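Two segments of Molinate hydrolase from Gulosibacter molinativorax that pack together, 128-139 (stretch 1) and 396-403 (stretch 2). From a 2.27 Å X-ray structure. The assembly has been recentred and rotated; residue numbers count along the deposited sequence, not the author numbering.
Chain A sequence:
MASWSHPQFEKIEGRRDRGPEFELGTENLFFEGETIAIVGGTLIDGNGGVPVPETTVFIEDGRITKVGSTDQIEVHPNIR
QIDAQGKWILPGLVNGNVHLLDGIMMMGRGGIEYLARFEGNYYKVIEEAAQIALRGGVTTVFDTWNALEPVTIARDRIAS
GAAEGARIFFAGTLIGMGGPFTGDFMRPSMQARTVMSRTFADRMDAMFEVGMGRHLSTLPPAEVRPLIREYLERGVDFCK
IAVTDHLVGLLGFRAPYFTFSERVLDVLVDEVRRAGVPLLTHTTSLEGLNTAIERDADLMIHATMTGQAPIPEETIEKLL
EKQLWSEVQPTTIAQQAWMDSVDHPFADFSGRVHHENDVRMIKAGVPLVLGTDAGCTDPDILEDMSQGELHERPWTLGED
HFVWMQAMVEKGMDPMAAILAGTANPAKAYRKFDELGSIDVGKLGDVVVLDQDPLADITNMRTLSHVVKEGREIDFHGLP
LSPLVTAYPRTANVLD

Stretch 1, residues 128-139: EAAQIALRGGVT
Stretch 2, residues 396-403: TLGEDHFV

Close packing of two distant segments often depends as much on absent side chains as on present ones, and this pair from molinate hydrolase illustrates the principle. In stretch 1 a helix that begins earlier in the chain runs through Leu134, turns at Gly136 and Gly137, and enters a strand at Val138. Stretch 2 enters as a tight turn, Leu397 at phi/psi -56/137 and Gly398 at 107/-25, and starts a helix at Asp400, with Glu399 at the N-cap position. Register is set where the CA atoms of Ala133 and Gly398 lie 4.6 Å apart.

Leu397 (chi1 t, chi2 p) is the principal bump. Its CD2 lies 3.2 Å from Ala129 O and 3.9 Å from Ala129 CB, while its CD1 reaches to 4.5 Å from Ala133 CB. The two small alanines leave room for this branched side chain, and Ile132 (m, t) borders it, Ile132 CG2 lying 4.5 Å from Leu397 CG and 3.5 Å from the backbone Leu397 O.

The glycines supply the closest backbone approaches. Gly398 CA sits 3.7 Å from Ile132 O; a CB there would crowd Ile132 CG2, and the backbone angles themselves call for glycine. Gly136 (-88/14) brings its CA within 3.6 Å of Gly398 O, and a CB would clash with that oxygen and with His401 CE1. Gly398 N in turn donates to Asp400 OD1 at 2.9 Å, bracing the bend into the helix.

One hydrogen bond crosses the interface: His401 NE2 donates to Gly136 O (2.8 Å, 152°), with chi1 p and chi2 -50° presenting the ring edge to the carbonyl. Val138 (chi1 t) covers one face of the same ring, its CG2 3.7 Å from the centroid. Phe402 (m, chi2 -47°) brings CZ to 3.4 Å from Gly136 O. Together the stretches bury 326 Å².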

ATOM      1  N   GLU A 128      16.796  23.566  20.490  1.00 35.81           N
ATOM      2  CA  GLU A 128      17.967  22.750  20.068  1.00 35.16           C
ATOM      3  C   GLU A 128      18.324  23.022  18.587  1.00 38.18           C
ATOM      4  O   GLU A 128      19.490  23.216  18.234  1.00 31.85           O
ATOM      5  CB  GLU A 128      17.705  21.253  20.251  1.00 33.42           C
ATOM      6  CG  GLU A 128      18.826  20.331  19.782  1.00 35.18           C
ATOM      7  CD  GLU A 128      18.489  18.843  19.850  1.00 39.41           C
ATOM      8  OE1 GLU A 128      17.299  18.501  19.691  1.00 41.91           O
ATOM      9  OE2 GLU A 128      19.395  17.994  20.054  1.00 42.12           O
ATOM     10  N   ALA A 129      17.303  23.039  17.715  1.00 36.65           N
ATOM     11  CA  ALA A 129      17.543  23.256  16.281  1.00 32.83           C
ATOM     12  C   ALA A 129      18.070  24.674  16.015  1.00 33.14           C
ATOM     13  O   ALA A 129      18.946  24.880  15.167  1.00 27.09           O
ATOM     14  CB  ALA A 129      16.290  23.018  15.484  1.00 33.70           C
ATOM     15  N   ALA A 130      17.543  25.639  16.764  1.00 31.11           N
ATOM     16  CA  ALA A 130      18.027  27.021  16.669  1.00 35.61           C
ATOM     17  C   ALA A 130      19.500  27.135  17.112  1.00 37.51           C
ATOM     18  O   ALA A 130      20.276  27.925  16.585  1.00 35.08           O
ATOM     19  CB  ALA A 130      17.169  27.928  17.513  1.00 32.24           C
ATOM     20  N   GLN A 131      19.866  26.333  18.102  1.00 37.95           N
ATOM     21  CA  GLN A 131      21.256  26.293  18.601  1.00 36.33           C
ATOM     22  C   GLN A 131      22.173  25.667  17.583  1.00 34.77           C
ATOM     23  O   GLN A 131      23.309  26.086  17.430  1.00 33.08           O
ATOM     24  CB  GLN A 131      21.341  25.543  19.917  1.00 36.22           C
ATOM     25  CG  GLN A 131      20.701  26.323  21.036  1.00 38.63           C
ATOM     26  CD  GLN A 131      20.510  25.491  22.296  1.00 37.21           C
ATOM     27  OE1 GLN A 131      21.105  24.448  22.474  1.00 40.46           O
ATOM     28  NE2 GLN A 131      19.666  25.970  23.152  1.00 37.10           N
ATOM     29  N   ILE A 132      21.675  24.662  16.888  1.00 31.95           N
ATOM     30  CA  ILE A 132      22.447  24.050  15.831  1.00 33.71           C
ATOM     31  C   ILE A 132      22.665  25.001  14.652  1.00 35.79           C
ATOM     32  O   ILE A 132      23.699  24.984  14.016  1.00 37.09           O
ATOM     33  CB  ILE A 132      21.788  22.763  15.369  1.00 38.42           C
ATOM     34  CG1 ILE A 132      21.979  21.719  16.465  1.00 39.55           C
ATOM     35  CG2 ILE A 132      22.396  22.263  14.060  1.00 37.72           C
ATOM     36  CD1 ILE A 132      21.300  20.406  16.187  1.00 42.79           C
ATOM     37  N   ALA A 133      21.698  25.864  14.388  1.00 35.06           N
ATOM     38  CA  ALA A 133      21.885  26.879  13.359  1.00 34.68           C
ATOM     39  C   ALA A 133      22.975  27.853  13.809  1.00 32.75           C
ATOM     40  O   ALA A 133      23.887  28.163  13.051  1.00 32.08           O
ATOM     41  CB  ALA A 133      20.595  27.613  13.086  1.00 31.95           C
ATOM     42  N   LEU A 134      22.858  28.277  15.064  1.00 31.71           N
ATOM     43  CA  LEU A 134      23.813  29.184  15.699  1.00 34.93           C
ATOM     44  C   LEU A 134      25.250  28.626  15.678  1.00 39.79           C
ATOM     45  O   LEU A 134      26.221  29.338  15.364  1.00 37.55           O
ATOM     46  CB  LEU A 134      23.403  29.481  17.113  1.00 33.44           C
ATOM     47  CG  LEU A 134      24.198  30.568  17.838  1.00 37.80           C
ATOM     48  CD1 LEU A 134      24.252  31.864  17.060  1.00 40.04           C
ATOM     49  CD2 LEU A 134      23.616  30.828  19.224  1.00 38.38           C
ATOM     50  N   ARG A 135      25.359  27.330  15.918  1.00 37.18           N
ATOM     51  CA  ARG A 135      26.636  26.615  15.802  1.00 41.03           C
ATOM     52  C   ARG A 135      27.279  26.741  14.426  1.00 40.07           C
ATOM     53  O   ARG A 135      28.480  26.772  14.301  1.00 41.91           O
ATOM     54  CB  ARG A 135      26.450  25.149  16.072  1.00 42.07           C
ATOM     55  CG  ARG A 135      27.748  24.413  16.307  1.00 44.46           C
ATOM     56  CD  ARG A 135      27.717  23.040  15.692  1.00 45.15           C
ATOM     57  NE  ARG A 135      27.145  22.075  16.600  1.00 44.95           N
ATOM     58  CZ  ARG A 135      26.389  21.019  16.254  1.00 48.86           C
ATOM     59  NH1 ARG A 135      25.992  20.801  15.009  1.00 42.06           N
ATOM     60  NH2 ARG A 135      25.982  20.175  17.195  1.00 46.29           N
ATOM     61  N   GLY A 136      26.465  26.838  13.389  1.00 39.18           N
ATOM     62  CA  GLY A 136      26.965  27.129  12.035  1.00 34.09           C
ATOM     63  C   GLY A 136      27.082  28.623  11.702  1.00 31.23           C
ATOM     64  O   GLY A 136      27.204  29.002  10.541  1.00 32.80           O
ATOM     65  N   GLY A 137      27.007  29.475  12.705  1.00 28.77           N
ATOM     66  CA  GLY A 137      27.191  30.923  12.500  1.00 34.37           C
ATOM     67  C   GLY A 137      25.925  31.702  12.126  1.00 38.10           C
ATOM     68  O   GLY A 137      25.976  32.902  11.818  1.00 38.92           O
ATOM     69  N   VAL A 138      24.789  31.014  12.160  1.00 37.83           N
ATOM     70  CA  VAL A 138      23.532  31.617  11.762  1.00 35.38           C
ATOM     71  C   VAL A 138      22.916  32.238  13.007  1.00 31.58           C
ATOM     72  O   VAL A 138      22.515  31.528  13.914  1.00 27.85           O
ATOM     73  CB  VAL A 138      22.588  30.603  11.133  1.00 33.36           C
ATOM     74  CG1 VAL A 138      21.229  31.247  10.813  1.00 34.96           C
ATOM     75  CG2 VAL A 138      23.202  30.014   9.886  1.00 36.34           C
ATOM     76  N   THR A 139      22.852  33.557  13.031  1.00 29.15           N
ATOM     77  CA  THR A 139      22.327  34.259  14.196  1.00 33.58           C
ATOM     78  C   THR A 139      20.823  34.581  14.084  1.00 35.46           C
ATOM     79  O   THR A 139      20.159  34.855  15.088  1.00 39.24           O
ATOM     80  CB  THR A 139      23.090  35.561  14.432  1.00 37.15           C
ATOM     81  OG1 THR A 139      23.370  36.169  13.161  1.00 38.55           O
ATOM     82  CG2 THR A 139      24.409  35.274  15.173  1.00 38.13           C
ATOM     83  N   THR A 396      20.261  19.422   5.829  1.00 41.26           N
ATOM     84  CA  THR A 396      20.931  19.192   7.096  1.00 39.03           C
ATOM     85  C   THR A 396      21.251  20.523   7.789  1.00 38.60           C
ATOM     86  O   THR A 396      22.198  21.200   7.458  1.00 37.47           O
ATOM     87  CB  THR A 396      22.211  18.375   6.898  1.00 40.43           C
ATOM     88  OG1 THR A 396      21.903  17.156   6.203  1.00 46.49           O
ATOM     89  CG2 THR A 396      22.847  18.050   8.229  1.00 39.08           C
ATOM     90  N   LEU A 397      20.388  20.897   8.706  1.00 35.02           N
ATOM     91  CA  LEU A 397      20.494  22.169   9.378  1.00 36.82           C
ATOM     92  C   LEU A 397      21.873  22.324  10.040  1.00 39.86           C
ATOM     93  O   LEU A 397      22.341  21.409  10.684  1.00 36.67           O
ATOM     94  CB  LEU A 397      19.416  22.299  10.458  1.00 34.15           C
ATOM     95  CG  LEU A 397      19.302  23.671  11.115  1.00 35.86           C
ATOM     96  CD1 LEU A 397      18.909  24.747  10.124  1.00 34.99           C
ATOM     97  CD2 LEU A 397      18.299  23.606  12.251  1.00 38.43           C
ATOM     98  N   GLY A 398      22.454  23.509   9.911  1.00 39.73           N
ATOM     99  CA  GLY A 398      23.748  23.825  10.544  1.00 41.34           C
ATOM    100  C   GLY A 398      24.862  23.885   9.534  1.00 35.78           C
ATOM    101  O   GLY A 398      25.885  24.480   9.788  1.00 37.36           O
ATOM    102  N   GLU A 399      24.670  23.173   8.433  1.00 36.56           N
ATOM    103  CA  GLU A 399      25.578  23.160   7.277  1.00 44.45           C
ATOM    104  C   GLU A 399      24.911  23.436   5.930  1.00 39.45           C
ATOM    105  O   GLU A 399      25.590  23.648   4.930  1.00 39.24           O
ATOM    106  CB  GLU A 399      26.195  21.775   7.140  1.00 50.28           C
ATOM    107  CG  GLU A 399      27.107  21.407   8.295  1.00 58.31           C
ATOM    108  CD  GLU A 399      27.882  20.121   8.051  1.00 58.73           C
ATOM    109  OE1 GLU A 399      28.335  19.873   6.920  1.00 51.74           O
ATOM    110  OE2 GLU A 399      28.070  19.380   9.017  1.00 69.70           O
ATOM    111  N   ASP A 400      23.589  23.424   5.935  1.00 34.38           N
ATOM    112  CA  ASP A 400      22.778  23.636   4.754  1.00 34.57           C
ATOM    113  C   ASP A 400      23.074  24.983   4.031  1.00 31.42           C
ATOM    114  O   ASP A 400      23.083  25.038   2.817  1.00 30.54           O
ATOM    115  CB  ASP A 400      21.320  23.607   5.149  1.00 36.70           C
ATOM    116  CG  ASP A 400      20.979  24.651   6.264  1.00 40.89           C
ATOM    117  OD1 ASP A 400      21.637  24.670   7.341  1.00 42.08           O
ATOM    118  OD2 ASP A 400      20.041  25.461   6.050  1.00 46.87           O
ATOM    119  N   HIS A 401      23.315  26.031   4.804  1.00 27.72           N
ATOM    120  CA  HIS A 401      23.685  27.323   4.250  1.00 33.97           C
ATOM    121  C   HIS A 401      25.048  27.303   3.516  1.00 37.06           C
ATOM    122  O   HIS A 401      25.184  27.919   2.438  1.00 39.11           O
ATOM    123  CB  HIS A 401      23.610  28.446   5.280  1.00 32.87           C
ATOM    124  CG  HIS A 401      24.498  28.260   6.463  1.00 36.74           C
ATOM    125  ND1 HIS A 401      24.546  27.097   7.192  1.00 42.62           N
ATOM    126  CD2 HIS A 401      25.284  29.139   7.126  1.00 40.45           C
ATOM    127  CE1 HIS A 401      25.371  27.242   8.213  1.00 39.71           C
ATOM    128  NE2 HIS A 401      25.834  28.474   8.198  1.00 41.70           N
ATOM    129  N   PHE A 402      26.042  26.613   4.087  1.00 34.95           N
ATOM    130  CA  PHE A 402      27.350  26.451   3.428  1.00 31.51           C
ATOM    131  C   PHE A 402      27.197  25.728   2.105  1.00 29.52           C
ATOM    132  O   PHE A 402      27.664  26.153   1.078  1.00 32.79           O
ATOM    133  CB  PHE A 402      28.347  25.666   4.279  1.00 33.41           C
ATOM    134  CG  PHE A 402      28.604  26.242   5.657  1.00 35.76           C
ATOM    135  CD1 PHE A 402      28.853  27.593   5.858  1.00 34.46           C
ATOM    136  CD2 PHE A 402      28.622  25.402   6.772  1.00 37.94           C
ATOM    137  CE1 PHE A 402      29.060  28.101   7.134  1.00 35.44           C
ATOM    138  CE2 PHE A 402      28.866  25.913   8.046  1.00 36.26           C
ATOM    139  CZ  PHE A 402      29.067  27.265   8.229  1.00 36.77           C
ATOM    140  N   VAL A 403      26.404  24.690   2.119  1.00 33.97           N
ATOM    141  CA  VAL A 403      26.134  23.931   0.907  1.00 32.58           C
ATOM    142  C   VAL A 403      25.415  24.760  -0.158  1.00 32.62           C
ATOM    143  O   VAL A 403      25.662  24.621  -1.376  1.00 32.57           O
ATOM    144  CB  VAL A 403      25.308  22.664   1.226  1.00 34.14           C
ATOM    145  CG1 VAL A 403      24.927  21.901  -0.047  1.00 36.53           C
ATOM    146  CG2 VAL A 403      26.115  21.755   2.152  1.00 36.59           C
TER